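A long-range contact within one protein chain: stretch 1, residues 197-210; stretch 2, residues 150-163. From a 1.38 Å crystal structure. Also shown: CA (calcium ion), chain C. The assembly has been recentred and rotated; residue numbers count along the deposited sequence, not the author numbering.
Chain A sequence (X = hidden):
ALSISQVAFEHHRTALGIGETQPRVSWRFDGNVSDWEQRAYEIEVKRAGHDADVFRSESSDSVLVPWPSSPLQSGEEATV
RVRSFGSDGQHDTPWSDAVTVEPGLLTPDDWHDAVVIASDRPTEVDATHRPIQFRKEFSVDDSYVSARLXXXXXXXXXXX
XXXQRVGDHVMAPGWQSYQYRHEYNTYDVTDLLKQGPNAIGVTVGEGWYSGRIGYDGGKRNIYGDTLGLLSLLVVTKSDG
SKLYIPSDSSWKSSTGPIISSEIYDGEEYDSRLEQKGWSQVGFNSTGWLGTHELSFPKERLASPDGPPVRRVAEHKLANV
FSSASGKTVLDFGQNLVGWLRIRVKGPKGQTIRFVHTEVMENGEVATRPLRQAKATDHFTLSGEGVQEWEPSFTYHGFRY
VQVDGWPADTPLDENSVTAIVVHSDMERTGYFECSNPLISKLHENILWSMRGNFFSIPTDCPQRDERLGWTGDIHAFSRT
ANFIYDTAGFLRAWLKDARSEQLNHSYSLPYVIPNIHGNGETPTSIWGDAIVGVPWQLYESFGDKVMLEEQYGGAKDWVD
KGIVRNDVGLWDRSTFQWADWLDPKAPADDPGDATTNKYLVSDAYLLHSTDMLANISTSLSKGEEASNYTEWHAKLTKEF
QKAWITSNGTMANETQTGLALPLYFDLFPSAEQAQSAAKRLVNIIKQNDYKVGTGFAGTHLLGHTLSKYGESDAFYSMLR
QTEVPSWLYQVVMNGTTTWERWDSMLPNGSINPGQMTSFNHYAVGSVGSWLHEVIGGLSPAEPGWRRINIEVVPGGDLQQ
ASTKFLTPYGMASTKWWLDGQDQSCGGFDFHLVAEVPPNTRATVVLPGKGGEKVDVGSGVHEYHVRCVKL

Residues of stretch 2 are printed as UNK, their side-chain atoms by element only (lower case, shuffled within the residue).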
# COMPACT_ATOMS: atom_id res chain seq x y z
N PRO A 197 -7.78 35.89 -20.28
CA PRO A 197 -6.73 34.97 -20.76
C PRO A 197 -6.18 34.08 -19.65
O PRO A 197 -5.98 34.56 -18.54
CB PRO A 197 -5.65 35.92 -21.34
CG PRO A 197 -5.89 37.21 -20.66
CD PRO A 197 -7.33 37.29 -20.25
N ASN A 198 -5.91 32.82 -20.00
CA ASN A 198 -5.38 31.81 -19.07
C ASN A 198 -4.34 30.97 -19.81
O ASN A 198 -4.38 30.87 -21.05
CB ASN A 198 -6.47 30.87 -18.54
CG ASN A 198 -7.44 31.54 -17.59
OD1 ASN A 198 -7.26 31.46 -16.36
ND2 ASN A 198 -8.47 32.21 -18.13
N ALA A 199 -3.48 30.31 -19.04
CA ALA A 199 -2.57 29.34 -19.61
C ALA A 199 -2.53 28.09 -18.74
O ALA A 199 -2.67 28.19 -17.53
CB ALA A 199 -1.17 29.92 -19.74
N ILE A 200 -2.30 26.95 -19.41
CA ILE A 200 -2.02 25.67 -18.75
C ILE A 200 -0.68 25.19 -19.29
O ILE A 200 -0.43 25.25 -20.52
CB ILE A 200 -3.15 24.65 -18.94
CG1 ILE A 200 -2.80 23.33 -18.27
CG2 ILE A 200 -3.50 24.43 -20.39
CD1 ILE A 200 -3.99 22.44 -18.00
N GLY A 201 0.18 24.74 -18.38
CA GLY A 201 1.43 24.10 -18.73
C GLY A 201 1.53 22.76 -18.01
O GLY A 201 1.17 22.65 -16.82
N VAL A 202 2.00 21.72 -18.70
CA VAL A 202 2.13 20.40 -18.08
C VAL A 202 3.52 19.85 -18.44
O VAL A 202 3.92 19.88 -19.63
CB VAL A 202 1.06 19.41 -18.57
CG1 VAL A 202 1.16 18.11 -17.75
CG2 VAL A 202 -0.35 19.99 -18.44
N THR A 203 4.25 19.37 -17.45
CA THR A 203 5.48 18.67 -17.69
C THR A 203 5.23 17.18 -17.60
O THR A 203 4.58 16.74 -16.63
CB THR A 203 6.59 19.05 -16.71
OG1 THR A 203 6.79 20.47 -16.72
CG2 THR A 203 7.89 18.36 -17.06
N VAL A 204 5.69 16.41 -18.58
CA VAL A 204 5.55 14.97 -18.63
C VAL A 204 6.92 14.32 -18.58
O VAL A 204 7.77 14.67 -19.37
CB VAL A 204 4.75 14.48 -19.84
CG1 VAL A 204 4.68 12.95 -19.93
CG2 VAL A 204 3.36 15.08 -19.83
N GLY A 205 7.09 13.36 -17.69
CA GLY A 205 8.25 12.50 -17.55
C GLY A 205 7.94 11.05 -17.83
O GLY A 205 6.77 10.70 -17.99
N GLU A 206 8.99 10.20 -17.93
CA GLU A 206 8.79 8.84 -18.47
C GLU A 206 8.09 7.92 -17.45
O GLU A 206 7.39 7.01 -17.86
CB GLU A 206 10.12 8.28 -18.95
CG GLU A 206 11.13 8.04 -17.86
CD GLU A 206 12.47 7.53 -18.29
OE1 GLU A 206 12.81 7.68 -19.50
OE2 GLU A 206 13.23 7.03 -17.39
N GLY A 207 8.40 8.07 -16.16
CA GLY A 207 7.86 7.16 -15.16
C GLY A 207 8.09 5.70 -15.51
O GLY A 207 9.17 5.27 -15.92
N TRP A 208 7.09 4.91 -15.14
CA TRP A 208 7.02 3.50 -15.43
C TRP A 208 6.60 3.21 -16.87
O TRP A 208 6.87 2.13 -17.40
CB TRP A 208 6.02 2.83 -14.46
CG TRP A 208 6.37 2.93 -13.00
CD1 TRP A 208 7.18 2.09 -12.30
CD2 TRP A 208 5.92 3.92 -12.06
NE1 TRP A 208 7.24 2.46 -10.98
CE2 TRP A 208 6.44 3.56 -10.80
CE3 TRP A 208 5.04 5.01 -12.13
CZ2 TRP A 208 6.18 4.29 -9.65
CZ3 TRP A 208 4.75 5.71 -10.98
CH2 TRP A 208 5.30 5.34 -9.75
N TYR A 209 5.84 4.15 -17.48
CA TYR A 209 5.25 3.91 -18.81
C TYR A 209 6.35 3.63 -19.86
O TYR A 209 6.24 2.71 -20.68
CB TYR A 209 4.37 5.12 -19.21
CG TYR A 209 3.39 4.82 -20.32
CD1 TYR A 209 3.76 4.93 -21.66
CD2 TYR A 209 2.12 4.37 -20.02
CE1 TYR A 209 2.87 4.60 -22.67
CE2 TYR A 209 1.22 4.08 -21.02
CZ TYR A 209 1.59 4.19 -22.33
OH TYR A 209 0.71 3.84 -23.32
N SER A 210 7.40 4.44 -19.83
CA SER A 210 8.52 4.30 -20.77
C SER A 210 9.90 4.24 -20.11
O SER A 210 10.88 4.09 -20.85
CB SER A 210 8.49 5.32 -21.88
OG SER A 210 8.57 6.63 -21.36
N UNK A 150 -9.30 17.22 -16.07
CA UNK A 150 -9.22 15.79 -16.16
C UNK A 150 -7.93 15.46 -16.91
O UNK A 150 -7.70 16.05 -18.00
c UNK A 150 -13.46 15.31 -14.70
c UNK A 150 -13.74 17.01 -16.31
c UNK A 150 -12.50 16.69 -16.84
c UNK A 150 -12.23 14.98 -15.24
o UNK A 150 -15.48 16.67 -14.74
c UNK A 150 -11.73 15.66 -16.33
c UNK A 150 -14.23 16.31 -15.22
c UNK A 150 -10.41 15.26 -16.93
N UNK A 151 -7.03 14.66 -16.34
CA UNK A 151 -5.69 14.60 -16.90
C UNK A 151 -5.02 13.28 -16.58
O UNK A 151 -5.17 12.73 -15.48
c UNK A 151 -2.75 17.15 -16.82
c UNK A 151 -3.46 15.81 -16.94
c UNK A 151 -4.91 15.90 -14.87
c UNK A 151 -4.88 15.80 -16.38
N UNK A 152 -4.24 12.79 -17.53
CA UNK A 152 -3.32 11.72 -17.31
C UNK A 152 -2.15 11.85 -18.27
O UNK A 152 -2.10 12.75 -19.10
c UNK A 152 -4.32 9.94 -18.86
o UNK A 152 -3.10 9.36 -16.87
c UNK A 152 -3.97 10.33 -17.44
N UNK A 153 -1.18 10.95 -18.14
CA UNK A 153 -0.03 10.96 -19.03
C UNK A 153 0.34 9.54 -19.42
O UNK A 153 0.07 8.57 -18.67
c UNK A 153 1.16 11.57 -18.32
N UNK A 154 0.98 9.44 -20.58
CA UNK A 154 1.74 8.27 -20.95
C UNK A 154 3.14 8.52 -20.39
O UNK A 154 4.03 9.06 -21.08
c UNK A 154 0.64 7.26 -24.54
c UNK A 154 0.45 7.44 -23.03
c UNK A 154 1.70 8.07 -22.45
c UNK A 154 -0.81 8.21 -22.69
N UNK A 155 3.30 8.26 -19.11
CA UNK A 155 4.38 8.74 -18.29
C UNK A 155 3.83 9.21 -16.98
O UNK A 155 2.97 8.53 -16.38
N UNK A 156 4.36 10.33 -16.48
CA UNK A 156 3.90 11.00 -15.25
C UNK A 156 3.76 12.48 -15.55
O UNK A 156 4.51 12.99 -16.43
c UNK A 156 4.92 10.77 -14.14
c UNK A 156 3.89 8.64 -13.15
c UNK A 156 6.35 9.18 -12.76
c UNK A 156 5.15 9.31 -13.73
N UNK A 157 2.90 13.20 -14.86
CA UNK A 157 2.66 14.59 -15.18
C UNK A 157 2.70 15.47 -13.93
O UNK A 157 2.35 15.06 -12.81
c UNK A 157 -0.38 15.63 -14.32
c UNK A 157 -1.93 14.13 -13.30
c UNK A 157 0.17 14.58 -15.08
o UNK A 157 -2.91 13.94 -12.36
c UNK A 157 -0.38 13.32 -14.94
c UNK A 157 -1.44 13.09 -14.07
c UNK A 157 -1.41 15.40 -13.42
c UNK A 157 1.36 14.82 -15.96
N UNK A 158 3.00 16.75 -14.15
CA UNK A 158 2.80 17.82 -13.19
C UNK A 158 2.20 18.99 -13.96
O UNK A 158 2.85 19.51 -14.88
c UNK A 158 3.95 19.37 -11.55
o UNK A 158 5.13 20.35 -9.74
c UNK A 158 5.21 19.60 -10.71
c UNK A 158 4.10 18.27 -12.55
o UNK A 158 6.27 19.00 -11.01
N UNK A 159 0.99 19.43 -13.61
CA UNK A 159 0.27 20.48 -14.29
C UNK A 159 0.25 21.77 -13.47
O UNK A 159 0.24 21.77 -12.24
c UNK A 159 -1.15 20.07 -14.60
N UNK A 160 0.29 22.89 -14.21
CA UNK A 160 0.20 24.23 -13.62
C UNK A 160 -0.83 25.03 -14.44
O UNK A 160 -0.84 24.97 -15.68
c UNK A 160 4.07 25.66 -10.58
c UNK A 160 1.54 24.96 -13.67
c UNK A 160 4.02 24.95 -12.96
c UNK A 160 2.71 24.21 -13.05
n UNK A 160 4.34 24.43 -10.18
n UNK A 160 3.94 26.63 -9.69
n UNK A 160 3.93 25.93 -11.88
N UNK A 161 -1.65 25.83 -13.76
CA UNK A 161 -2.56 26.73 -14.43
C UNK A 161 -2.25 28.13 -13.93
O UNK A 161 -2.27 28.39 -12.72
c UNK A 161 -4.03 26.38 -14.19
c UNK A 161 -4.37 25.08 -14.92
c UNK A 161 -5.76 24.52 -14.53
c UNK A 161 -4.94 27.52 -14.64
N UNK A 162 -1.86 29.04 -14.85
CA UNK A 162 -1.43 30.39 -14.46
C UNK A 162 -0.34 30.34 -13.36
O UNK A 162 -0.43 31.07 -12.36
c UNK A 162 -3.69 31.30 -15.15
o UNK A 162 -3.36 31.51 -16.33
n UNK A 162 -4.97 31.18 -14.82
c UNK A 162 -2.63 31.23 -14.07
N UNK A 163 0.65 29.46 -13.55
CA UNK A 163 1.79 29.22 -12.62
C UNK A 163 1.36 28.81 -11.21
O UNK A 163 2.13 29.01 -10.26
o UNK A 163 4.73 30.88 -11.33
o UNK A 163 4.58 28.82 -12.16
c UNK A 163 4.12 30.02 -11.97
c UNK A 163 2.75 30.41 -12.54
CA CA C . 8.11 18.81 -9.61
O HOH W 1 5.99 7.53 -22.23
O HOH W 2 4.32 6.11 -15.68
O HOH W 3 4.96 21.47 -14.84
O HOH W 4 8.52 20.55 -10.52
O HOH W 5 9.30 19.60 -7.90

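Position 150 carries one carbon, then a six-carbon ring bearing one oxygen, and is out of reach of stretch 1: Tyr150. Position 151 has four carbons forked at the first, one arm two carbons long, which identifies Ile151; its CD1 lies 4.1 Å from Val202 CG2. At 152, one carbon carries an oxygen and a carbon, so this is Thr152, out of reach of stretch 1. Position 153 has a single carbon, making it Ala153, and its CB packs 4.1 Å from Val204 CG1.

Position 154 has four carbons forked at the second, hence Leu154. It lies over one face of the Tyr209 ring: its CB sits 3.8 Å from the ring centroid, 18° off the normal, and its CG is 3.5 Å from Tyr209 CZ. Position 155 has no side-chain atoms and is Gly155. The backbone explains the absence, for at phi/psi 136/-139 an ideal CB would jam against the preceding carbonyl and stand 2.1 Å from Gly205 O. The bare CA instead makes a CA-H...O contact of 3.1 Å to Gly205 O.

Position 156 again has four carbons forked at the second: Leu156. Its CD1 approaches Gly207 CA to 3.5 Å, and its CD2 meets Trp208 CZ3 at 3.7 Å. An ideal CB on Gly207 would lie 2.6 Å from Leu156 CG, a clash, so the bare glycine leaves room for this side chain. At 157, a carbon and a six-carbon ring with one oxygen give Tyr157; its CB is 3.8 Å from Val202 CG1, while the end of the side chain leads away.

Position 158 has three carbons, the third carrying two oxygens: Glu158. Its OE1 binds the calcium ion at 2.3 Å, as a carboxylate can. Position 159, with one carbon, is Ala159, its CB 3.9 Å from Val202 CG2. Position 160 has three carbons, a nitrogen, then a carbon with two more nitrogens: Arg160. Its end leads away from stretch 1. Position 161 has four carbons forked at the first, with one two-carbon arm: Ile161, whose CG1 lies 4.1 Å from Ile200 CD1.

Position 162 has two carbons, the second bearing one oxygen and one nitrogen: Asn162. Its ND2 donates to Asn198 OD1 at 2.8 Å, and its OD1 accepts from Ala199 N at 3.0 Å. Position 163 has two carbons, the second with two oxygens, and is Asp163; its OD1 forms a salt bridge with Arg160 NE at 3.0 Å.

The contact is an antiparallel pairing of strands 197-205 and 156-161, whose directions differ by 164°. Reciprocal backbone hydrogen bonds join Gly201 to Arg160, Thr203 to Glu158 and Gly205 to Leu156; in the middle pair, Thr203 N donates to Glu158 O at 2.9 Å. Ile200, Val202 and Val204 share a sheet face with Ile161, Ala159 and Tyr157, whereas Thr203 shares the other with Glu158, Arg160 and Leu156. Asn162 extends the pairing at one end, and Tyr209 packs against Leu154 beyond the other.

Stretch 2 150-163: YITALGLYEARIND
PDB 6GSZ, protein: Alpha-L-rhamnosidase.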